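Local coordinates for protein MGS-M4 (Unidentified, PDB 4Q3M) that probably reduces carbonyl groups with a nicotinamide cofactor, as an aldo-keto reductase whose natural substrate is unknown, at residues Ile63-Glu67 against Ile68-Thr72; Thr72-Asn76 against Thr77-Tyr81; Lys254-Arg257 against Ser258-Thr261. One frame throughout, in Å; residues are numbered along the deposited sequence.

All three contacts are local turns on the eight-stranded parallel barrel of this aldo-keto reductase. Contacts 1 and 2 share Thr-72 and sit at the two ends of strand 69-74, their centres 22 Å apart: contact 1 leads the chain into the strand, and contact 2 leads it out toward helix 81-94. In TIM barrels the active site lies at the outgoing ends of the strands, so contact 2 is the one probably nearest the pocket. Contact 3 follows helix 250-257, across the chain's centre from both others; its centre is 34 Å from contact 1 and 35 Å from contact 2, and its Arg-257 and Asn-260 meet the second subunit.

Contact 1 (Ile63-Glu67 against Ile68-Thr72); sequences IPREE and IFVTT
Ile-63 and Ile-68 meet through their side chains just before strand 69-74 of the TIM barrel, where a 3-10 turn at 65-67 brings the chain from the surface into the sheet. The tight part is apolar: Ile-63 CG2 lies 3.8 Å from Ile-68 CD1, the two side chains crossing at about a right angle. With Ile-68 CG1 anti to the carbonyl carbon (chi1 -57°) and the chain extended beyond it, CD1 is carried back to Ile-63. The turn is closed by Ile-68 N donating to Arg-65 O at 3.0 Å, with an N-H...O angle of 160° and the donor 54° out of the carbonyl plane. One residue earlier, Glu-67 N donates to Pro-64 O at 3.1 Å. The outer side is loose by comparison, since Pro-64 and the carboxylates of Glu-66 and Glu-67 project from the exposed surface of the turn. Arg-65, bent at its second torsion, reaches alongside the start of the strand, and its NH2 forms a salt bridge with Asp-101 and a hydrogen bond with Tyr-99 O. Because Asp-101 OD2 also accepts from Val-70 N, the turn and the strand share one anchor. With an alanine in place of Arg-65, Asp-101 would probably lose its charge partner and Val-70 the flat group lying over its methyl. That methyl, Val-70 CG2, sits 4.0 Å from the guanidinium plane of Arg-65, offset toward its rim.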
ATOM      1  N   ILE A  63     -21.923 -31.316  12.829  1.00 82.26           N
ATOM      2  CA  ILE A  63     -20.484 -31.425  13.036  1.00 76.66           C
ATOM      3  C   ILE A  63     -20.098 -30.719  14.331  1.00 74.51           C
ATOM      4  O   ILE A  63     -20.439 -29.551  14.521  1.00 72.59           O
ATOM      5  CB  ILE A  63     -19.691 -30.824  11.857  1.00 68.32           C
ATOM      6  CG1 ILE A  63     -19.985 -31.594  10.568  1.00 69.00           C
ATOM      7  CG2 ILE A  63     -18.198 -30.830  12.151  1.00 60.81           C
ATOM      8  CD1 ILE A  63     -19.193 -31.110   9.373  1.00 65.96           C
ATOM      9  N   PRO A  64     -19.398 -31.434  15.228  1.00 74.49           N
ATOM     10  CA  PRO A  64     -18.975 -30.919  16.536  1.00 73.96           C
ATOM     11  C   PRO A  64     -18.314 -29.543  16.456  1.00 70.13           C
ATOM     12  O   PRO A  64     -17.443 -29.320  15.616  1.00 63.54           O
ATOM     13  CB  PRO A  64     -17.979 -31.976  17.016  1.00 73.62           C
ATOM     14  CG  PRO A  64     -18.460 -33.234  16.389  1.00 74.68           C
ATOM     15  CD  PRO A  64     -18.993 -32.839  15.037  1.00 75.31           C
ATOM     16  N   ARG A  65     -18.745 -28.640  17.333  1.00 72.27           N
ATOM     17  CA  ARG A  65     -18.296 -27.251  17.337  1.00 68.45           C
ATOM     18  C   ARG A  65     -16.778 -27.100  17.411  1.00 68.71           C
ATOM     19  O   ARG A  65     -16.193 -26.302  16.676  1.00 67.45           O
ATOM     20  CB  ARG A  65     -18.945 -26.505  18.508  1.00 70.16           C
ATOM     21  CG  ARG A  65     -18.303 -25.169  18.845  1.00 65.16           C
ATOM     22  CD  ARG A  65     -18.485 -24.159  17.726  1.00 62.39           C
ATOM     23  NE  ARG A  65     -17.751 -22.925  17.991  1.00 61.41           N
ATOM     24  CZ  ARG A  65     -16.499 -22.703  17.606  1.00 55.02           C
ATOM     25  NH1 ARG A  65     -15.834 -23.635  16.938  1.00 54.02           N
ATOM     26  NH2 ARG A  65     -15.910 -21.549  17.891  1.00 50.40           N
ATOM     27  N   GLU A  66     -16.142 -27.871  18.285  1.00 72.07           N
ATOM     28  CA  GLU A  66     -14.707 -27.731  18.526  1.00 73.35           C
ATOM     29  C   GLU A  66     -13.846 -28.206  17.358  1.00 69.37           C
ATOM     30  O   GLU A  66     -12.624 -28.060  17.386  1.00 69.63           O
ATOM     31  CB  GLU A  66     -14.305 -28.485  19.794  1.00 83.05           C
ATOM     32  CG  GLU A  66     -14.459 -27.672  21.067  1.00 92.66           C
ATOM     33  CD  GLU A  66     -13.633 -28.223  22.212  1.00102.09           C
ATOM     34  OE1 GLU A  66     -13.407 -29.451  22.249  1.00105.40           O
ATOM     35  OE2 GLU A  66     -13.204 -27.424  23.073  1.00104.52           O
ATOM     36  N   GLU A  67     -14.475 -28.772  16.336  1.00 67.03           N
ATOM     37  CA  GLU A  67     -13.743 -29.234  15.165  1.00 66.38           C
ATOM     38  C   GLU A  67     -13.912 -28.264  13.999  1.00 62.88           C
ATOM     39  O   GLU A  67     -13.447 -28.525  12.890  1.00 62.33           O
ATOM     40  CB  GLU A  67     -14.199 -30.639  14.769  1.00 67.14           C
ATOM     41  CG  GLU A  67     -14.590 -31.504  15.957  1.00 71.63           C
ATOM     42  CD  GLU A  67     -14.706 -32.975  15.606  1.00 72.71           C
ATOM     43  OE1 GLU A  67     -14.843 -33.294  14.407  1.00 69.08           O
ATOM     44  OE2 GLU A  67     -14.664 -33.812  16.533  1.00 75.88           O
ATOM     45  N   ILE A  68     -14.575 -27.143  14.263  1.00 57.60           N
ATOM     46  CA  ILE A  68     -14.762 -26.105  13.255  1.00 54.74           C
ATOM     47  C   ILE A  68     -14.150 -24.781  13.705  1.00 51.81           C
ATOM     48  O   ILE A  68     -14.503 -24.246  14.756  1.00 47.96           O
ATOM     49  CB  ILE A  68     -16.251 -25.887  12.932  1.00 53.55           C
ATOM     50  CG1 ILE A  68     -16.897 -27.194  12.469  1.00 52.67           C
ATOM     51  CG2 ILE A  68     -16.415 -24.804  11.875  1.00 49.82           C
ATOM     52  CD1 ILE A  68     -18.364 -27.061  12.127  1.00 54.35           C
ATOM     53  N   PHE A  69     -13.231 -24.261  12.898  1.00 50.74           N
ATOM     54  CA  PHE A  69     -12.562 -22.999  13.192  1.00 45.27           C
ATOM     55  C   PHE A  69     -13.392 -21.826  12.682  1.00 45.51           C
ATOM     56  O   PHE A  69     -13.594 -21.679  11.478  1.00 36.22           O
ATOM     57  CB  PHE A  69     -11.166 -22.982  12.561  1.00 45.90           C
ATOM     58  CG  PHE A  69     -10.248 -21.935  13.129  1.00 43.83           C
ATOM     59  CD1 PHE A  69     -10.318 -20.620  12.698  1.00 40.36           C
ATOM     60  CD2 PHE A  69      -9.303 -22.272  14.083  1.00 47.01           C
ATOM     61  CE1 PHE A  69      -9.469 -19.662  13.216  1.00 38.33           C
ATOM     62  CE2 PHE A  69      -8.451 -21.316  14.605  1.00 45.19           C
ATOM     63  CZ  PHE A  69      -8.535 -20.009  14.170  1.00 39.16           C
ATOM     64  N   VAL A  70     -13.870 -20.992  13.599  1.00 45.45           N
ATOM     65  CA  VAL A  70     -14.695 -19.847  13.225  1.00 41.56           C
ATOM     66  C   VAL A  70     -13.985 -18.525  13.490  1.00 40.03           C
ATOM     67  O   VAL A  70     -13.620 -18.221  14.627  1.00 39.44           O
ATOM     68  CB  VAL A  70     -16.039 -19.849  13.974  1.00 43.21           C
ATOM     69  CG1 VAL A  70     -16.902 -18.682  13.514  1.00 37.79           C
ATOM     70  CG2 VAL A  70     -16.762 -21.168  13.762  1.00 47.52           C
ATOM     71  N   THR A  71     -13.796 -17.743  12.433  1.00 41.69           N
ATOM     72  CA  THR A  71     -13.178 -16.430  12.549  1.00 42.28           C
ATOM     73  C   THR A  71     -14.157 -15.327  12.175  1.00 43.11           C
ATOM     74  O   THR A  71     -14.769 -15.365  11.108  1.00 43.86           O
ATOM     75  CB  THR A  71     -11.931 -16.304  11.651  1.00 46.87           C
ATOM     76  OG1 THR A  71     -10.958 -17.282  12.035  1.00 50.41           O
ATOM     77  CG2 THR A  71     -11.318 -14.915  11.774  1.00 48.32           C
ATOM     78  N   THR A  72     -14.310 -14.349  13.060  1.00 38.37           N
ATOM     79  CA  THR A  72     -15.043 -13.139  12.721  1.00 43.06           C
ATOM     80  C   THR A  72     -14.186 -11.925  13.056  1.00 42.04           C
ATOM     81  O   THR A  72     -13.166 -12.042  13.737  1.00 39.57           O
ATOM     82  CB  THR A  72     -16.395 -13.051  13.448  1.00 46.48           C
ATOM     83  OG1 THR A  72     -17.160 -11.966  12.906  1.00 41.87           O
ATOM     84  CG2 THR A  72     -16.195 -12.838  14.933  1.00 47.35           C
TER

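Contact 2 (Thr72-Asn76 against Thr77-Tyr81); sequences TKLWN and TDQGY
Leu-74 and Asp-78 touch across the turn that follows strand 69-74, a beta-alpha loop of the TIM barrel leading to helix 81-94. Among the apolar contacts, Leu-74 spreads its two methyls over the turn: with CG anti to the backbone N (chi1 164°), CD1 is carried to Asp-78 CB, while CD2 comes within 4.1 Å of Gln-79 CG.

The indole makes an edge contact: Thr-77 stands at the rim of the ring, near its plane, with OG1 3.5 Å from Trp-75 CD1, and His-106 meets the ring edge-to-face.

Two successive backbone bonds, each joining residues three apart, define the turn. Asp-78 N donates to Trp-75 O at 3.0 Å with an N-H...O angle of 158°, the donor standing 45° out of the carbonyl plane; Gln-79 N to Asn-76 O is weak at 3.3 Å.

Water-mediated bonds tie strand end to turn. One water receives the N-H of Trp-75 and donates to Asp-78 OD2. Another accepts from Gln-79 NE2 and lies within donating distance of both Leu-74 O and Asn-76 OD1. The same amides have partners beyond the turn, Gln-79 NE2 with Trp-107 O and Asn-76 ND2 with Tyr-274 O, while on the strand Lys-73 pairs with Asp-43, consistent with the aspartate-lysine pair of aldo-keto reductases. The bridge between strand and turn is closed where Gln-79 NE2 stands 2.7 Å from its water.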
ATOM      1  N   THR A  72     -14.310 -14.349  13.060  1.00 38.37           N
ATOM      2  CA  THR A  72     -15.043 -13.139  12.721  1.00 43.06           C
ATOM      3  C   THR A  72     -14.186 -11.925  13.056  1.00 42.04           C
ATOM      4  O   THR A  72     -13.166 -12.042  13.737  1.00 39.57           O
ATOM      5  CB  THR A  72     -16.395 -13.051  13.448  1.00 46.48           C
ATOM      6  OG1 THR A  72     -17.160 -11.966  12.906  1.00 41.87           O
ATOM      7  CG2 THR A  72     -16.195 -12.838  14.933  1.00 47.35           C
ATOM      8  N   LYS A  73     -14.593 -10.763  12.561  1.00 42.32           N
ATOM      9  CA  LYS A  73     -13.778  -9.565  12.695  1.00 41.83           C
ATOM     10  C   LYS A  73     -14.561  -8.416  13.302  1.00 40.16           C
ATOM     11  O   LYS A  73     -15.789  -8.374  13.230  1.00 39.70           O
ATOM     12  CB  LYS A  73     -13.220  -9.146  11.335  1.00 39.89           C
ATOM     13  CG  LYS A  73     -12.671 -10.299  10.517  1.00 42.40           C
ATOM     14  CD  LYS A  73     -12.109  -9.827   9.192  1.00 41.47           C
ATOM     15  CE  LYS A  73     -11.740 -11.008   8.311  1.00 40.67           C
ATOM     16  NZ  LYS A  73     -12.942 -11.757   7.844  1.00 42.57           N
ATOM     17  N   LEU A  74     -13.834  -7.477  13.890  1.00 41.31           N
ATOM     18  CA  LEU A  74     -14.446  -6.303  14.479  1.00 45.11           C
ATOM     19  C   LEU A  74     -14.358  -5.142  13.490  1.00 47.39           C
ATOM     20  O   LEU A  74     -13.280  -4.841  12.982  1.00 46.00           O
ATOM     21  CB  LEU A  74     -13.752  -5.934  15.782  1.00 46.05           C
ATOM     22  CG  LEU A  74     -14.102  -4.516  16.205  1.00 51.21           C
ATOM     23  CD1 LEU A  74     -15.325  -4.588  17.079  1.00 53.66           C
ATOM     24  CD2 LEU A  74     -12.970  -3.845  16.904  1.00 50.25           C
ATOM     25  N   TRP A  75     -15.484  -4.489  13.219  1.00 45.53           N
ATOM     26  CA  TRP A  75     -15.515  -3.433  12.210  1.00 42.73           C
ATOM     27  C   TRP A  75     -14.983  -2.098  12.740  1.00 41.01           C
ATOM     28  O   TRP A  75     -14.973  -1.855  13.947  1.00 42.44           O
ATOM     29  CB  TRP A  75     -16.937  -3.262  11.671  1.00 42.03           C
ATOM     30  CG  TRP A  75     -17.044  -2.298  10.530  1.00 39.70           C
ATOM     31  CD1 TRP A  75     -17.797  -1.164  10.486  1.00 40.80           C
ATOM     32  CD2 TRP A  75     -16.358  -2.375   9.273  1.00 41.55           C
ATOM     33  NE1 TRP A  75     -17.632  -0.533   9.276  1.00 46.15           N
ATOM     34  CE2 TRP A  75     -16.752  -1.255   8.514  1.00 40.60           C
ATOM     35  CE3 TRP A  75     -15.451  -3.282   8.714  1.00 37.65           C
ATOM     36  CZ2 TRP A  75     -16.274  -1.019   7.227  1.00 41.48           C
ATOM     37  CZ3 TRP A  75     -14.977  -3.045   7.436  1.00 40.23           C
ATOM     38  CH2 TRP A  75     -15.389  -1.923   6.708  1.00 40.09           C
ATOM     39  N   ASN A  76     -14.543  -1.247  11.815  1.00 37.61           N
ATOM     40  CA  ASN A  76     -13.907   0.032  12.126  1.00 41.54           C
ATOM     41  C   ASN A  76     -14.683   0.917  13.098  1.00 44.53           C
ATOM     42  O   ASN A  76     -14.095   1.556  13.971  1.00 43.46           O
ATOM     43  CB  ASN A  76     -13.665   0.815  10.832  1.00 42.80           C
ATOM     44  CG  ASN A  76     -12.926   0.003   9.788  1.00 45.27           C
ATOM     45  OD1 ASN A  76     -12.654  -1.182   9.981  1.00 43.16           O
ATOM     46  ND2 ASN A  76     -12.602   0.638   8.666  1.00 48.85           N
ATOM     47  N   THR A  77     -16.002   0.954  12.942  1.00 47.13           N
ATOM     48  CA  THR A  77     -16.843   1.841  13.742  1.00 48.09           C
ATOM     49  C   THR A  77     -16.918   1.425  15.208  1.00 45.64           C
ATOM     50  O   THR A  77     -17.331   2.213  16.060  1.00 48.66           O
ATOM     51  CB  THR A  77     -18.277   1.906  13.181  1.00 51.61           C
ATOM     52  OG1 THR A  77     -18.881   0.609  13.251  1.00 52.60           O
ATOM     53  CG2 THR A  77     -18.266   2.381  11.737  1.00 52.85           C
ATOM     54  N   ASP A  78     -16.519   0.193  15.504  1.00 41.56           N
ATOM     55  CA  ASP A  78     -16.644  -0.334  16.857  1.00 43.68           C
ATOM     56  C   ASP A  78     -15.315  -0.356  17.612  1.00 45.61           C
ATOM     57  O   ASP A  78     -15.236  -0.900  18.714  1.00 46.58           O
ATOM     58  CB  ASP A  78     -17.226  -1.747  16.821  1.00 39.49           C
ATOM     59  CG  ASP A  78     -18.664  -1.781  16.353  1.00 41.47           C
ATOM     60  OD1 ASP A  78     -19.402  -0.808  16.610  1.00 43.70           O
ATOM     61  OD2 ASP A  78     -19.055  -2.789  15.726  1.00 43.67           O
ATOM     62  N   GLN A  79     -14.273   0.226  17.024  1.00 42.61           N
ATOM     63  CA  GLN A  79     -12.965   0.244  17.672  1.00 42.46           C
ATOM     64  C   GLN A  79     -12.996   1.100  18.935  1.00 45.79           C
ATOM     65  O   GLN A  79     -13.624   2.159  18.967  1.00 45.58           O
ATOM     66  CB  GLN A  79     -11.883   0.742  16.710  1.00 39.53           C
ATOM     67  CG  GLN A  79     -11.567  -0.234  15.586  1.00 35.11           C
ATOM     68  CD  GLN A  79     -10.233   0.044  14.920  1.00 35.79           C
ATOM     69  OE1 GLN A  79      -9.406   0.789  15.446  1.00 37.21           O
ATOM     70  NE2 GLN A  79     -10.016  -0.559  13.757  1.00 34.19           N
ATOM     71  N   GLY A  80     -12.312   0.627  19.972  1.00 46.33           N
ATOM     72  CA  GLY A  80     -12.378   1.237  21.287  1.00 51.82           C
ATOM     73  C   GLY A  80     -12.788   0.183  22.296  1.00 52.61           C
ATOM     74  O   GLY A  80     -13.617  -0.672  21.989  1.00 48.64           O
ATOM     75  N   TYR A  81     -12.217   0.250  23.497  1.00 55.04           N
ATOM     76  CA  TYR A  81     -12.363  -0.811  24.495  1.00 56.16           C
ATOM     77  C   TYR A  81     -13.811  -1.214  24.776  1.00 58.16           C
ATOM     78  O   TYR A  81     -14.182  -2.373  24.585  1.00 58.41           O
ATOM     79  CB  TYR A  81     -11.692  -0.394  25.807  1.00 54.97           C
ATOM     80  CG  TYR A  81     -11.588  -1.517  26.816  1.00 52.87           C
ATOM     81  CD1 TYR A  81     -10.530  -2.416  26.775  1.00 46.08           C
ATOM     82  CD2 TYR A  81     -12.550  -1.680  27.806  1.00 55.46           C
ATOM     83  CE1 TYR A  81     -10.431  -3.445  27.692  1.00 47.43           C
ATOM     84  CE2 TYR A  81     -12.458  -2.707  28.727  1.00 56.20           C
ATOM     85  CZ  TYR A  81     -11.397  -3.586  28.665  1.00 52.88           C
ATOM     86  OH  TYR A  81     -11.300  -4.610  29.579  1.00 54.27           O
TER
HETATM   87  O   HOH W   1     -11.534  -2.327  12.306  1.00 37.16           O
HETATM   88  O   HOH W   2     -17.718  -5.117  15.050  1.00 36.29           O

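Contact 3 (Lys254-Arg257 against Ser258-Thr261); sequences KSIR and SVNT
Arg-257 and Asn-260 both start their side chains with CG anti to the backbone N, at chi1 179° and -175°, and they lie side by side, pointing the same way; a further bend at the second torsion of Arg-257 then carries its guanidinium along the turn. Their backbones form a type I beta turn from Arg-257 to Asn-260 at the end of helix 250-257, on the outside of the TIM barrel. Arg-257 NH1 comes within 3.5 Å of Asn-260 CB, which sits at the guanidinium edge, near its plane. The guanidinium and amide planes are 71° apart, so the two groups do not stack.

What the pair shares is a carboxylate of the second subunit, a concrete link across the dimer interface: Arg-257 NH2 makes a salt bridge with OD1 of Asp-273 of that subunit, and Asn-260 ND2 a hydrogen bond with its OD2, so that both carboxylate oxygens are held from the same turn. Within its own chain, Gln-166 donates from N to Asn-260 OD1 and from NE2 to Ile-256 O; the bonds at the two ends of the Asn-260 amide are together consistent with its modelled orientation.

The backbone supports are modest. Asn-260 N to Arg-257 O, which closes the turn, is weak at 3.5 Å, whereas Val-259 N donates to Ile-256 O at 3.3 Å. Val-259 packs on Thr-200 and Met-201 of helix 199-207, as Ile-256 does on Met-201. Lys-254 and Ser-258, by contrast, are exposed. Back along the helix, Val-259 CG1 rests 3.6 Å from Ser-255 O.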
ATOM      1  N   LYS A 254       9.407 -20.874  -8.212  1.00 60.72           N
ATOM      2  CA  LYS A 254      10.219 -19.801  -8.770  1.00 64.25           C
ATOM      3  C   LYS A 254       9.562 -19.220 -10.018  1.00 61.95           C
ATOM      4  O   LYS A 254       9.821 -18.076 -10.392  1.00 60.93           O
ATOM      5  CB  LYS A 254      11.628 -20.304  -9.092  1.00 73.07           C
ATOM      6  CG  LYS A 254      12.733 -19.407  -8.559  1.00 82.76           C
ATOM      7  CD  LYS A 254      12.543 -19.133  -7.074  1.00 85.86           C
ATOM      8  CE  LYS A 254      13.662 -18.267  -6.518  1.00 89.32           C
ATOM      9  NZ  LYS A 254      13.210 -17.467  -5.344  1.00 88.09           N
ATOM     10  N   SER A 255       8.710 -20.016 -10.656  1.00 60.17           N
ATOM     11  CA  SER A 255       7.963 -19.560 -11.823  1.00 57.94           C
ATOM     12  C   SER A 255       6.775 -18.706 -11.391  1.00 54.53           C
ATOM     13  O   SER A 255       6.410 -17.742 -12.065  1.00 54.19           O
ATOM     14  CB  SER A 255       7.489 -20.750 -12.659  1.00 59.96           C
ATOM     15  OG  SER A 255       6.998 -20.327 -13.919  1.00 61.19           O
ATOM     16  N   ILE A 256       6.176 -19.069 -10.261  1.00 53.39           N
ATOM     17  CA  ILE A 256       5.074 -18.305  -9.688  1.00 46.97           C
ATOM     18  C   ILE A 256       5.600 -17.009  -9.072  1.00 45.11           C
ATOM     19  O   ILE A 256       4.896 -16.003  -9.012  1.00 42.86           O
ATOM     20  CB  ILE A 256       4.312 -19.128  -8.619  1.00 44.44           C
ATOM     21  CG1 ILE A 256       3.747 -20.411  -9.234  1.00 44.32           C
ATOM     22  CG2 ILE A 256       3.191 -18.313  -7.988  1.00 40.99           C
ATOM     23  CD1 ILE A 256       2.886 -21.217  -8.287  1.00 47.29           C
ATOM     24  N   ARG A 257       6.853 -17.036  -8.629  1.00 48.94           N
ATOM     25  CA  ARG A 257       7.473 -15.876  -8.000  1.00 49.20           C
ATOM     26  C   ARG A 257       7.523 -14.666  -8.934  1.00 48.13           C
ATOM     27  O   ARG A 257       7.353 -13.526  -8.499  1.00 46.16           O
ATOM     28  CB  ARG A 257       8.887 -16.226  -7.526  1.00 43.94           C
ATOM     29  CG  ARG A 257       9.632 -15.072  -6.878  1.00 44.36           C
ATOM     30  CD  ARG A 257       8.894 -14.558  -5.656  1.00 48.36           C
ATOM     31  NE  ARG A 257       9.532 -13.378  -5.084  1.00 45.83           N
ATOM     32  CZ  ARG A 257       9.240 -12.128  -5.430  1.00 44.42           C
ATOM     33  NH1 ARG A 257       8.315 -11.892  -6.351  1.00 44.77           N
ATOM     34  NH2 ARG A 257       9.872 -11.114  -4.856  1.00 45.40           N
ATOM     35  N   SER A 258       7.741 -14.923 -10.219  1.00 52.52           N
ATOM     36  CA  SER A 258       7.937 -13.854 -11.195  1.00 57.32           C
ATOM     37  C   SER A 258       6.645 -13.132 -11.573  1.00 55.48           C
ATOM     38  O   SER A 258       6.687 -12.014 -12.089  1.00 55.53           O
ATOM     39  CB  SER A 258       8.596 -14.411 -12.459  1.00 66.69           C
ATOM     40  OG  SER A 258       9.913 -14.859 -12.193  1.00 75.99           O
ATOM     41  N   VAL A 259       5.502 -13.759 -11.318  1.00 55.01           N
ATOM     42  CA  VAL A 259       4.226 -13.180 -11.731  1.00 54.58           C
ATOM     43  C   VAL A 259       3.744 -12.120 -10.740  1.00 51.99           C
ATOM     44  O   VAL A 259       2.639 -11.590 -10.870  1.00 54.23           O
ATOM     45  CB  VAL A 259       3.142 -14.267 -11.909  1.00 54.66           C
ATOM     46  CG1 VAL A 259       3.717 -15.460 -12.646  1.00 57.20           C
ATOM     47  CG2 VAL A 259       2.582 -14.702 -10.572  1.00 53.60           C
ATOM     48  N   ASN A 260       4.583 -11.806  -9.758  1.00 50.21           N
ATOM     49  CA  ASN A 260       4.309 -10.708  -8.840  1.00 50.51           C
ATOM     50  C   ASN A 260       4.447  -9.364  -9.544  1.00 50.74           C
ATOM     51  O   ASN A 260       5.445  -9.107 -10.217  1.00 54.03           O
ATOM     52  CB  ASN A 260       5.248 -10.764  -7.634  1.00 51.53           C
ATOM     53  CG  ASN A 260       4.915  -9.718  -6.586  1.00 51.98           C
ATOM     54  OD1 ASN A 260       3.779  -9.627  -6.122  1.00 51.29           O
ATOM     55  ND2 ASN A 260       5.905  -8.916  -6.212  1.00 52.48           N
ATOM     56  N   THR A 261       3.443  -8.508  -9.389  1.00 47.67           N
ATOM     57  CA  THR A 261       3.467  -7.188 -10.009  1.00 44.29           C
ATOM     58  C   THR A 261       3.507  -6.090  -8.953  1.00 43.79           C
ATOM     59  O   THR A 261       4.074  -5.020  -9.177  1.00 45.20           O
ATOM     60  CB  THR A 261       2.246  -6.967 -10.921  1.00 41.06           C
ATOM     61  OG1 THR A 261       1.050  -6.965 -10.132  1.00 38.57           O
ATOM     62  CG2 THR A 261       2.159  -8.066 -11.972  1.00 38.49           C
TER